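Local atomic coordinates of PBP domain-containing protein (Vibrio parahaemolyticus, PDB entry 3MUQ), a protein that is of unknown function but probably binds a small ligand outside the cytoplasm, as periplasmic binding proteins do. Residues N84-V89 and Y167-R172; F118-D123 and Y147-Q152. One frame throughout, in Å; residues are numbered along the deposited sequence.

Interaction 1 (N84-V89 and Y167-R172)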
# COMPACT_ATOMS: atom_id res chain seq x y z
N ASN A 84 3.15 8.58 1.69
CA ASN A 84 4.43 9.17 2.13
C ASN A 84 4.26 10.10 3.33
O ASN A 84 3.58 11.12 3.24
CB ASN A 84 5.08 9.94 0.98
CG ASN A 84 5.96 9.07 0.13
OD1 ASN A 84 6.26 7.93 0.50
ND2 ASN A 84 6.39 9.60 -1.01
N ASP A 85 4.91 9.76 4.44
CA ASP A 85 4.67 10.37 5.74
C ASP A 85 6.03 10.73 6.36
O ASP A 85 6.74 9.86 6.87
CB ASP A 85 3.90 9.35 6.60
CG ASP A 85 3.63 9.83 8.01
OD1 ASP A 85 3.64 11.06 8.27
OD2 ASP A 85 3.38 8.95 8.88
N PHE A 86 6.39 12.00 6.31
CA PHE A 86 7.72 12.44 6.75
C PHE A 86 7.65 13.30 8.00
O PHE A 86 6.68 14.04 8.19
CB PHE A 86 8.44 13.19 5.63
CG PHE A 86 8.81 12.33 4.46
CD1 PHE A 86 9.98 11.57 4.48
CD2 PHE A 86 7.99 12.26 3.34
CE1 PHE A 86 10.33 10.76 3.42
CE2 PHE A 86 8.33 11.44 2.26
CZ PHE A 86 9.50 10.69 2.30
N VAL A 87 8.66 13.20 8.86
CA VAL A 87 8.73 14.02 10.06
C VAL A 87 10.12 14.60 10.22
O VAL A 87 11.09 14.06 9.68
CB VAL A 87 8.37 13.22 11.34
CG1 VAL A 87 6.95 12.63 11.23
CG2 VAL A 87 9.41 12.12 11.59
N ILE A 88 10.22 15.71 10.94
CA ILE A 88 11.51 16.33 11.22
C ILE A 88 11.86 15.98 12.65
O ILE A 88 11.13 16.31 13.58
CB ILE A 88 11.48 17.87 11.09
CG1 ILE A 88 10.98 18.33 9.73
CG2 ILE A 88 12.89 18.46 11.40
CD1 ILE A 88 11.73 17.72 8.52
N VAL A 89 12.98 15.29 12.83
CA VAL A 89 13.41 14.93 14.17
C VAL A 89 14.70 15.69 14.52
O VAL A 89 15.41 16.16 13.63
CB VAL A 89 13.62 13.42 14.29
CG1 VAL A 89 12.39 12.67 13.72
CG2 VAL A 89 14.90 13.01 13.59
N TYR A 167 19.53 17.64 13.37
CA TYR A 167 18.21 17.47 12.78
C TYR A 167 18.31 16.60 11.54
O TYR A 167 19.34 16.55 10.88
CB TYR A 167 17.65 18.83 12.37
CG TYR A 167 17.39 19.76 13.54
CD1 TYR A 167 16.13 19.82 14.14
CD2 TYR A 167 18.39 20.59 14.03
CE1 TYR A 167 15.89 20.69 15.21
CE2 TYR A 167 18.16 21.46 15.10
CZ TYR A 167 16.91 21.50 15.68
OH TYR A 167 16.69 22.37 16.73
N THR A 168 17.22 15.91 11.22
CA THR A 168 17.09 15.25 9.93
C THR A 168 15.60 15.09 9.57
O THR A 168 14.71 15.25 10.43
CB THR A 168 17.82 13.87 9.91
OG1 THR A 168 18.02 13.45 8.55
CG2 THR A 168 17.02 12.80 10.64
N MSE A 169 15.32 14.82 8.30
CA MSE A 169 13.98 14.44 7.87
C MSE A 169 13.90 12.94 7.67
O MSE A 169 14.70 12.37 6.92
CB MSE A 169 13.60 15.13 6.57
CG MSE A 169 12.16 14.86 6.14
SE MSE A 169 11.76 15.74 4.46
CE MSE A 169 12.57 14.47 3.23
N SER A 170 12.95 12.29 8.33
CA SER A 170 12.82 10.84 8.24
C SER A 170 11.42 10.43 7.83
O SER A 170 10.47 11.14 8.13
CB SER A 170 13.09 10.22 9.61
OG SER A 170 13.01 8.81 9.56
N ASP A 171 11.28 9.28 7.18
CA ASP A 171 9.95 8.72 7.04
C ASP A 171 9.55 8.29 8.44
O ASP A 171 10.41 7.90 9.24
CB ASP A 171 9.95 7.51 6.11
CG ASP A 171 10.74 6.37 6.68
OD1 ASP A 171 11.98 6.33 6.47
OD2 ASP A 171 10.13 5.51 7.35
N ARG A 172 8.26 8.36 8.77
CA ARG A 172 7.84 8.00 10.12
C ARG A 172 8.18 6.55 10.50
O ARG A 172 8.48 6.24 11.65
CB ARG A 172 6.35 8.26 10.34
CG ARG A 172 5.95 8.27 11.83
CD ARG A 172 4.44 8.49 12.06
NE ARG A 172 3.93 9.65 11.33
CZ ARG A 172 3.77 10.85 11.87
NH1 ARG A 172 4.08 11.04 13.15
NH2 ARG A 172 3.31 11.86 11.14
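An antiparallel strand pair in the sheet of the periplasmic-binding-protein-like fold brings Asp85 to Val89, on strand 78-90, against Thr168 to Arg172, with the axes 148° apart. Val87 and Ser170 form one hydrogen-bonded pair (Val87 N to Ser170 O 2.8 Å, with a matching return bond), and Val89 and Thr168 form the next in the same two-way fashion. Strand 168-171 gives way to a helix, and the backbone N of Arg172, the first residue of that helix, still reaches Asp85 O at 2.9 Å. The same two residues meet again through their side chains. Asp85 holds its carboxylate anti to the backbone N (chi1 177°), and Arg172 takes it side-on, NE to OD2 at 2.6 Å and NH2 to OD1 at 3.0 Å, each oxygen met on its syn side. The carboxylate and guanidinium planes are 33° apart, so the fork is twisted; NE nevertheless has OD2 in the guanidinium plane. Val87 CG1 lies over one face of that guanidinium, 3.7 Å from Arg172 CZ. Asn225 of the second subunit also bonds Asp85 OD2, placing this salt bridge at the subunit interface. On the face carrying Ile88 and Met169, Ile88 CD1 rests on CG of selenomethionine Met169 at 3.7 Å. Met169 SE lies 5.1 Å from the centroid of the Phe86 ring, an oblique Met-aromatic contact, and the bend at the third torsion sets the CE methyl beside Phe86 CD1. Val89 and Thr168 lie side by side on the other face, their CG2 methyls touching at 3.6 Å. Asp171 is the N-cap of helix 172-178, its carboxylate also bonded to Thr174. The whole is an antiparallel strand pair running straight into a capped helix, within a mixed sheet typical of this binding-protein fold.

Interaction 2 (F118-D123 and Y147-Q152)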
# COMPACT_ATOMS: atom_id res chain seq x y z
N PHE A 118 22.60 19.30 10.51
CA PHE A 118 21.57 18.64 9.70
C PHE A 118 22.17 17.48 8.92
O PHE A 118 23.14 17.65 8.18
CB PHE A 118 20.90 19.62 8.73
CG PHE A 118 19.73 19.03 8.02
CD1 PHE A 118 18.44 19.21 8.51
CD2 PHE A 118 19.91 18.26 6.87
CE1 PHE A 118 17.36 18.65 7.86
CE2 PHE A 118 18.84 17.70 6.22
CZ PHE A 118 17.57 17.89 6.71
N ILE A 119 21.61 16.30 9.10
CA ILE A 119 22.15 15.12 8.44
C ILE A 119 21.29 14.78 7.22
O ILE A 119 20.09 14.53 7.35
CB ILE A 119 22.17 13.90 9.38
CG1 ILE A 119 22.74 14.28 10.77
CG2 ILE A 119 22.94 12.73 8.72
CD1 ILE A 119 24.10 14.99 10.72
N SER A 120 21.91 14.77 6.05
CA SER A 120 21.21 14.34 4.84
C SER A 120 21.67 12.93 4.46
O SER A 120 22.84 12.58 4.64
CB SER A 120 21.48 15.31 3.69
OG SER A 120 21.09 14.72 2.46
N ARG A 121 20.75 12.13 3.94
CA ARG A 121 21.10 10.82 3.42
C ARG A 121 22.11 10.93 2.27
O ARG A 121 23.01 10.10 2.15
CB ARG A 121 19.83 10.09 2.96
CG ARG A 121 18.92 9.73 4.12
CD ARG A 121 17.72 8.93 3.66
NE ARG A 121 18.09 7.77 2.86
CZ ARG A 121 17.22 6.82 2.51
NH1 ARG A 121 15.95 6.89 2.93
NH2 ARG A 121 17.61 5.79 1.78
N GLY A 122 21.98 11.97 1.44
CA GLY A 122 22.94 12.23 0.37
C GLY A 122 23.19 11.03 -0.53
O GLY A 122 24.29 10.82 -1.02
N ASP A 123 22.16 10.22 -0.74
CA ASP A 123 22.30 8.95 -1.46
C ASP A 123 21.34 8.83 -2.67
O ASP A 123 21.19 7.74 -3.24
CB ASP A 123 22.09 7.79 -0.49
CG ASP A 123 20.64 7.67 -0.02
OD1 ASP A 123 19.87 8.63 -0.26
OD2 ASP A 123 20.28 6.62 0.57
N TYR A 147 25.68 21.40 7.74
CA TYR A 147 25.07 20.45 6.82
C TYR A 147 25.98 19.29 6.47
O TYR A 147 27.07 19.49 5.94
CB TYR A 147 24.62 21.16 5.54
CG TYR A 147 23.82 20.28 4.59
CD1 TYR A 147 22.46 20.07 4.79
CD2 TYR A 147 24.42 19.68 3.50
CE1 TYR A 147 21.73 19.26 3.92
CE2 TYR A 147 23.70 18.87 2.64
CZ TYR A 147 22.35 18.67 2.85
OH TYR A 147 21.63 17.87 1.97
N ARG A 148 25.53 18.07 6.76
CA ARG A 148 26.34 16.87 6.52
C ARG A 148 25.60 15.82 5.69
O ARG A 148 24.58 15.28 6.11
CB ARG A 148 26.79 16.27 7.84
CG ARG A 148 27.75 17.16 8.60
CD ARG A 148 28.17 16.53 9.91
NE ARG A 148 29.21 15.51 9.73
CZ ARG A 148 30.49 15.70 10.03
NH1 ARG A 148 30.89 16.87 10.50
NH2 ARG A 148 31.37 14.72 9.85
N SER A 149 26.15 15.52 4.52
CA SER A 149 25.58 14.58 3.57
C SER A 149 26.38 13.28 3.67
O SER A 149 27.47 13.18 3.11
CB SER A 149 25.68 15.17 2.15
OG SER A 149 24.98 14.39 1.20
N VAL A 150 25.84 12.30 4.39
CA VAL A 150 26.63 11.14 4.80
C VAL A 150 26.72 10.02 3.77
O VAL A 150 27.61 9.17 3.85
CB VAL A 150 26.13 10.54 6.14
CG1 VAL A 150 26.46 11.47 7.30
CG2 VAL A 150 24.62 10.20 6.08
N GLY A 151 25.81 10.01 2.80
CA GLY A 151 25.76 8.95 1.80
C GLY A 151 25.33 7.59 2.33
O GLY A 151 25.96 6.58 2.03
N GLN A 152 24.25 7.55 3.11
CA GLN A 152 23.84 6.33 3.81
C GLN A 152 22.31 6.22 3.82
O GLN A 152 21.61 7.15 3.46
CB GLN A 152 24.36 6.34 5.26
CG GLN A 152 25.89 6.32 5.42
CD GLN A 152 26.54 5.03 4.93
OE1 GLN A 152 25.87 4.01 4.76
NE2 GLN A 152 27.85 5.07 4.71
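Strands 118-120 and 147-149 run parallel, their axes 4.7 Å apart and 21° from aligned, and the backbone bonds continue past them into the following loops. This is the parallel pair of a beta-alpha-beta crossover, with helix 126-138 linking the two strands. Arg148 sits astride the first strand, giving its N to Phe118 O at 2.8 Å and taking Ser120 N on its O at 2.7 Å; Val150 N then bonds Ser120 O. Beyond the strand ends, Gln152 N closes on Arg121 O, holding the two turns together. The rings of Phe118 and Tyr147 lie side by side on one face of the pair, with CG anti to the backbone N in both (Tyr147 chi1 -173°). Their planes are only 7° apart, but they meet rim to rim rather than stacked, Phe118 CD2 coming 3.6 Å from Tyr147 CE1. The tyrosine reaches along the sheet until its OH is 3.1 Å from Ser120 CB. Glu131 of the crossover helix receives both hydroxyls, Ser120 OG on one carboxylate oxygen and Tyr147 OH on the other, tying the helix to both strands. The opposite face carries Ile119, whose CG2 meets Val150 CG1 at 4.0 Å and whose CD1 lies near the CB of Arg148; helix 154-163 packs against this isoleucine. Gly122 and Gly151, both with positive phi, face each other across the two loops. Ser149 OG stands 3.1 Å from Gly122 CA, close over the spot where the glycine carries no side chain. Arg121, its chain bent at the third torsion, curls back to its own loop, where NH2 forms a salt bridge with Asp123 OD2 at 3.0 Å, on the syn lone pair of that oxygen.

Overall arrangement
Interaction 1 and interaction 2 belong to one lobe, their centres about 14 Å apart, and they meet through residues 167-168 and 118-119. Thr168 OG1 lies 2.6 Å from Ile119 O and Tyr167 O 2.9 Å from Ile119 N, both probable hydrogen bonds, while Phe118 CE1 packs on Thr168 CA. The start of 167-172, at Tyr167 and Thr168, thus has 84-89 along one side and residues 118-119 in contact as well. Along the chain, both segments of interaction 2 fall between those of interaction 1. Helices 126-138 and 154-163 touch side chains of both contacts. Interaction 1 is more deeply buried and reaches the second subunit; interaction 2 is nearer the surface.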